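Local coordinates for 4-alpha-glucanotransferase (Aquifex aeolicus, PDB 1TZ7), which belongs to the 4-alpha-glucanotransferase (amylomaltase) family of enzymes and is built around a parallel beta/alpha barrel of eight strands, at residues 33-38 with 43-48; 93-98 with 209-214. All blocks are in the same frame, centred on the assembly; numbering follows the deposited sequence.

Contact 1. Residues 33-38 with 43-48; sequences LPSPYG and GKEAYR
In the loop between the first barrel strand and its helix, Leu33, Pro34 and Ser35 pack against Glu45 and Ala46. The last two lie in the first turn of helix 44-56. Leu33 puts its two methyls on different parts of that turn. CD2 meets CB of Ala46 at 3.9 Å, and CD1 lies 4.0 Å from O of Glu45. Ala46 also touches Leu212 of helix 192-218, which helps bury this side.

Pro34 is the centre of an inverse gamma turn. Its O lies 3.7 Å from CG of Glu45. The Glu45 chain then bends (chi2 -53°), and its OE1 passes CG of Pro34 at 3.8 Å. The proline ring and the glutamate chain cross at about a right angle. Within the helix, OE2 of Glu45 is 3.0 Å from NH2 of Arg48. That salt bridge rests on charge alone, because the oxygen sits well out of the guanidinium plane.

Strand 23-27, this loop and helix 44-56 open a beta-alpha-beta unit that runs on to strand 60-62. Gly43 is the N-cap residue, and its N is bonded to OD1 of Asp41. OG of Ser35 accepts a bond from N of Asp41. The same hydroxyl is 2.9 Å from a water. This water accepts a 3.1 Å bond from N of Glu45, a first-turn amide with no helix carbonyl four residues before it. The water thus joins loop to helix where no direct hydrogen bond does. NH2 of Arg482 also bonds to O of Ser35.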
# COMPACT_ATOMS: atom_id res chain seq x y z
N LEU A 33 -2.96 -10.25 9.10
CA LEU A 33 -2.91 -10.56 10.55
C LEU A 33 -4.03 -11.53 10.92
O LEU A 33 -5.14 -11.44 10.39
CB LEU A 33 -3.08 -9.27 11.38
CG LEU A 33 -1.87 -8.48 11.92
CD1 LEU A 33 -0.50 -9.08 11.72
CD2 LEU A 33 -1.92 -6.97 11.64
N PRO A 34 -3.75 -12.47 11.84
CA PRO A 34 -4.72 -13.50 12.22
C PRO A 34 -5.73 -13.04 13.30
O PRO A 34 -5.93 -13.73 14.30
CB PRO A 34 -3.83 -14.62 12.78
CG PRO A 34 -2.65 -13.90 13.36
CD PRO A 34 -2.46 -12.63 12.55
N SER A 35 -6.37 -11.90 13.07
CA SER A 35 -7.36 -11.38 14.01
C SER A 35 -8.68 -12.16 13.88
O SER A 35 -8.95 -12.76 12.84
CB SER A 35 -7.61 -9.90 13.74
OG SER A 35 -6.40 -9.17 13.76
N PRO A 36 -9.49 -12.15 14.94
CA PRO A 36 -10.60 -13.09 15.07
C PRO A 36 -11.89 -12.67 14.34
O PRO A 36 -12.87 -13.40 14.43
CB PRO A 36 -10.85 -13.15 16.59
CG PRO A 36 -9.89 -12.11 17.21
CD PRO A 36 -9.39 -11.27 16.11
N TYR A 37 -11.89 -11.54 13.63
CA TYR A 37 -13.15 -10.98 13.10
C TYR A 37 -13.19 -10.93 11.56
O TYR A 37 -13.74 -10.00 10.97
CB TYR A 37 -13.40 -9.60 13.70
CG TYR A 37 -13.50 -9.63 15.20
CD1 TYR A 37 -14.59 -10.22 15.83
CD2 TYR A 37 -12.49 -9.11 16.00
CE1 TYR A 37 -14.68 -10.28 17.21
CE2 TYR A 37 -12.57 -9.16 17.38
CZ TYR A 37 -13.67 -9.74 17.98
OH TYR A 37 -13.76 -9.80 19.35
N GLY A 38 -12.61 -11.96 10.93
CA GLY A 38 -12.77 -12.18 9.50
C GLY A 38 -11.66 -11.57 8.68
O GLY A 38 -11.52 -11.85 7.50
N GLY A 43 -5.61 -4.17 16.11
CA GLY A 43 -5.75 -4.52 17.51
C GLY A 43 -4.71 -5.53 17.96
O GLY A 43 -3.58 -5.55 17.47
N LYS A 44 -5.11 -6.39 18.90
CA LYS A 44 -4.20 -7.26 19.64
C LYS A 44 -3.13 -7.93 18.75
O LYS A 44 -1.96 -7.98 19.12
CB LYS A 44 -5.01 -8.34 20.37
CG LYS A 44 -4.19 -9.40 21.08
CD LYS A 44 -5.05 -10.18 22.09
CE LYS A 44 -4.75 -11.68 22.07
NZ LYS A 44 -3.70 -12.07 23.06
N GLU A 45 -3.54 -8.43 17.59
CA GLU A 45 -2.65 -9.24 16.75
C GLU A 45 -1.62 -8.39 16.02
O GLU A 45 -0.54 -8.87 15.68
CB GLU A 45 -3.46 -10.05 15.74
CG GLU A 45 -4.28 -11.17 16.35
CD GLU A 45 -3.43 -12.10 17.20
OE1 GLU A 45 -2.29 -12.39 16.80
OE2 GLU A 45 -3.91 -12.52 18.27
N ALA A 46 -1.95 -7.13 15.78
CA ALA A 46 -0.98 -6.17 15.27
C ALA A 46 0.12 -5.93 16.29
O ALA A 46 1.30 -5.87 15.94
CB ALA A 46 -1.67 -4.86 14.91
N TYR A 47 -0.26 -5.80 17.56
CA TYR A 47 0.70 -5.58 18.64
C TYR A 47 1.56 -6.82 18.89
O TYR A 47 2.75 -6.71 19.16
CB TYR A 47 -0.03 -5.17 19.92
CG TYR A 47 -0.60 -3.78 19.86
CD1 TYR A 47 0.16 -2.69 20.27
CD2 TYR A 47 -1.88 -3.55 19.38
CE1 TYR A 47 -0.36 -1.40 20.21
CE2 TYR A 47 -2.41 -2.27 19.31
CZ TYR A 47 -1.65 -1.21 19.72
OH TYR A 47 -2.17 0.06 19.66
N ARG A 48 0.94 -7.99 18.79
CA ARG A 48 1.67 -9.26 18.93
C ARG A 48 2.71 -9.41 17.82
O ARG A 48 3.79 -9.95 18.06
CB ARG A 48 0.69 -10.44 18.88
CG ARG A 48 1.36 -11.81 19.02
CD ARG A 48 1.13 -12.49 20.37
NE ARG A 48 -0.29 -12.74 20.64
CZ ARG A 48 -1.01 -13.69 20.05
NH1 ARG A 48 -0.45 -14.52 19.16
NH2 ARG A 48 -2.29 -13.83 20.36
O HOH W 1 -6.35 -8.15 16.43

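Contact 2. Residues 93-98 with 209-214; sequences PEELLE and WEKLRR
Glu95 and Lys211 meet through their charged ends alone, with OE1 of Glu95 3.3 Å from NZ of Lys211. The pair is a salt bridge, and its hydrogen bond is weak. Even the nearest CA atoms, those of Glu95 and Lys211, are 11.7 Å apart. The two segments bury just 48 Å² between them.

The side chains approach from opposite directions. Glu95 has CG anti to its own N (chi1 -155°) and stays extended, which carries its carboxylate far from helix 94-98. Lys211 bends near its end, at chi3 (-83°) and chi4, and this turns NZ to the carboxylate. The other oxygen, OE2 of Glu95, is bonded to NE2 of Gln208, one turn earlier on the lysine's helix. Both oxygens therefore engage helix 192-218.

That long helix leads into barrel strand 222-227. Its inner side is tightly packed: Leu212 touches Ala46, Tyr47 and Leu50 of helix 44-56, and Trp209 touches Leu42 and Leu66. Helix 94-98 is likewise seated by its apolar side, where Leu96 packs on Ile102 and Ala131. The Glu95-Lys211 bridge spans the surface between them, and Lys211 is exposed to solvent, so the attraction is probably screened.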
# COMPACT_ATOMS: atom_id res chain seq x y z
N PRO A 93 -12.64 -4.00 16.43
CA PRO A 93 -13.95 -3.76 17.05
C PRO A 93 -13.96 -3.96 18.57
O PRO A 93 -14.91 -3.56 19.23
CB PRO A 93 -14.85 -4.81 16.37
CG PRO A 93 -13.93 -5.90 15.95
CD PRO A 93 -12.59 -5.27 15.69
N GLU A 94 -12.90 -4.58 19.10
CA GLU A 94 -12.81 -4.81 20.55
C GLU A 94 -12.54 -3.51 21.32
O GLU A 94 -12.82 -3.43 22.52
CB GLU A 94 -11.72 -5.85 20.86
CG GLU A 94 -12.22 -7.29 20.77
CD GLU A 94 -11.11 -8.31 20.99
OE1 GLU A 94 -11.34 -9.50 20.69
OE2 GLU A 94 -10.02 -7.92 21.46
N GLU A 95 -11.99 -2.50 20.64
CA GLU A 95 -11.85 -1.17 21.24
C GLU A 95 -13.20 -0.50 21.42
O GLU A 95 -13.42 0.24 22.38
CB GLU A 95 -10.94 -0.27 20.38
CG GLU A 95 -10.26 0.84 21.18
CD GLU A 95 -9.85 2.04 20.32
OE1 GLU A 95 -9.17 2.94 20.86
OE2 GLU A 95 -10.21 2.08 19.13
N LEU A 96 -14.12 -0.77 20.49
CA LEU A 96 -15.49 -0.27 20.61
C LEU A 96 -16.20 -0.90 21.82
O LEU A 96 -17.03 -0.26 22.46
CB LEU A 96 -16.29 -0.58 19.33
CG LEU A 96 -15.70 -0.03 18.01
CD1 LEU A 96 -16.44 -0.62 16.82
CD2 LEU A 96 -15.76 1.48 17.98
N LEU A 97 -15.85 -2.15 22.13
CA LEU A 97 -16.39 -2.83 23.32
C LEU A 97 -15.81 -2.24 24.60
O LEU A 97 -16.51 -2.11 25.61
CB LEU A 97 -16.07 -4.34 23.24
CG LEU A 97 -16.73 -5.29 24.28
CD1 LEU A 97 -15.84 -5.46 25.51
CD2 LEU A 97 -18.13 -4.84 24.67
N GLU A 98 -14.54 -1.86 24.55
CA GLU A 98 -13.85 -1.31 25.73
C GLU A 98 -14.36 0.09 26.07
O GLU A 98 -14.35 0.49 27.23
CB GLU A 98 -12.33 -1.26 25.48
CG GLU A 98 -11.50 -1.91 26.58
CD GLU A 98 -10.64 -3.05 26.07
OE1 GLU A 98 -11.05 -4.22 26.24
OE2 GLU A 98 -9.57 -2.78 25.50
N TRP A 209 -4.43 3.62 14.62
CA TRP A 209 -3.14 3.58 13.95
C TRP A 209 -2.09 4.39 14.71
O TRP A 209 -0.93 4.00 14.78
CB TRP A 209 -3.23 4.08 12.52
CG TRP A 209 -1.93 3.97 11.83
CD1 TRP A 209 -0.99 4.96 11.70
CD2 TRP A 209 -1.37 2.80 11.23
NE1 TRP A 209 0.11 4.47 11.03
CE2 TRP A 209 -0.10 3.15 10.73
CE3 TRP A 209 -1.83 1.49 11.05
CZ2 TRP A 209 0.72 2.24 10.06
CZ3 TRP A 209 -1.01 0.58 10.39
CH2 TRP A 209 0.24 0.96 9.90
N GLU A 210 -2.51 5.52 15.27
CA GLU A 210 -1.62 6.37 16.07
C GLU A 210 -1.07 5.58 17.25
O GLU A 210 0.12 5.66 17.56
CB GLU A 210 -2.38 7.61 16.57
CG GLU A 210 -1.57 8.53 17.47
CD GLU A 210 -2.36 9.75 17.92
OE1 GLU A 210 -3.29 9.59 18.74
OE2 GLU A 210 -2.05 10.86 17.46
N LYS A 211 -1.93 4.81 17.91
CA LYS A 211 -1.55 3.99 19.05
C LYS A 211 -0.59 2.88 18.63
O LYS A 211 0.39 2.59 19.32
CB LYS A 211 -2.79 3.39 19.71
CG LYS A 211 -2.63 3.07 21.19
CD LYS A 211 -3.90 2.43 21.77
CE LYS A 211 -4.94 3.48 22.16
NZ LYS A 211 -5.93 3.72 21.08
N LEU A 212 -0.88 2.24 17.50
CA LEU A 212 -0.05 1.16 17.01
C LEU A 212 1.31 1.69 16.56
O LEU A 212 2.34 1.05 16.78
CB LEU A 212 -0.74 0.45 15.84
CG LEU A 212 -0.02 -0.77 15.28
CD1 LEU A 212 -0.00 -1.91 16.29
CD2 LEU A 212 -0.67 -1.22 13.98
N ARG A 213 1.30 2.85 15.94
CA ARG A 213 2.53 3.47 15.44
C ARG A 213 3.47 3.85 16.59
O ARG A 213 4.69 3.69 16.49
CB ARG A 213 2.20 4.70 14.61
CG ARG A 213 3.41 5.51 14.29
CD ARG A 213 3.18 6.65 13.35
NE ARG A 213 4.41 7.39 13.18
CZ ARG A 213 5.44 6.99 12.46
NH1 ARG A 213 6.53 7.73 12.40
NH2 ARG A 213 5.39 5.83 11.79
N ARG A 214 2.91 4.37 17.67
CA ARG A 214 3.69 4.72 18.85
C ARG A 214 4.34 3.47 19.44
O ARG A 214 5.51 3.49 19.82
CB ARG A 214 2.81 5.40 19.90
CG ARG A 214 3.54 5.71 21.20
CD ARG A 214 2.70 6.43 22.24
NE ARG A 214 3.38 6.52 23.52
CZ ARG A 214 2.86 7.08 24.61
NH1 ARG A 214 3.56 7.12 25.74
NH2 ARG A 214 1.64 7.61 24.58

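From the N terminus, the chain leaves strand 23-27 and closes contact 1 across four loop residues. It then runs down helix 44-56 and through strand 60-62. Contact 2 opens later, at helix 94-98, and closes 110 residues on, over a mostly helical stretch, at helix 192-218. The two loops are in series and neither nest nor cross. In space their centres are about 11 Å apart. Tyr37 OH probably bonds to Glu94 OE1 at 2.8 Å, and the Tyr37 ring packs on Pro93. Tyr47 of helix 44-56 packs against Lys211 and Leu212 of helix 192-218. Together they bring the first loop and helix of the barrel close to both sides of contact 2.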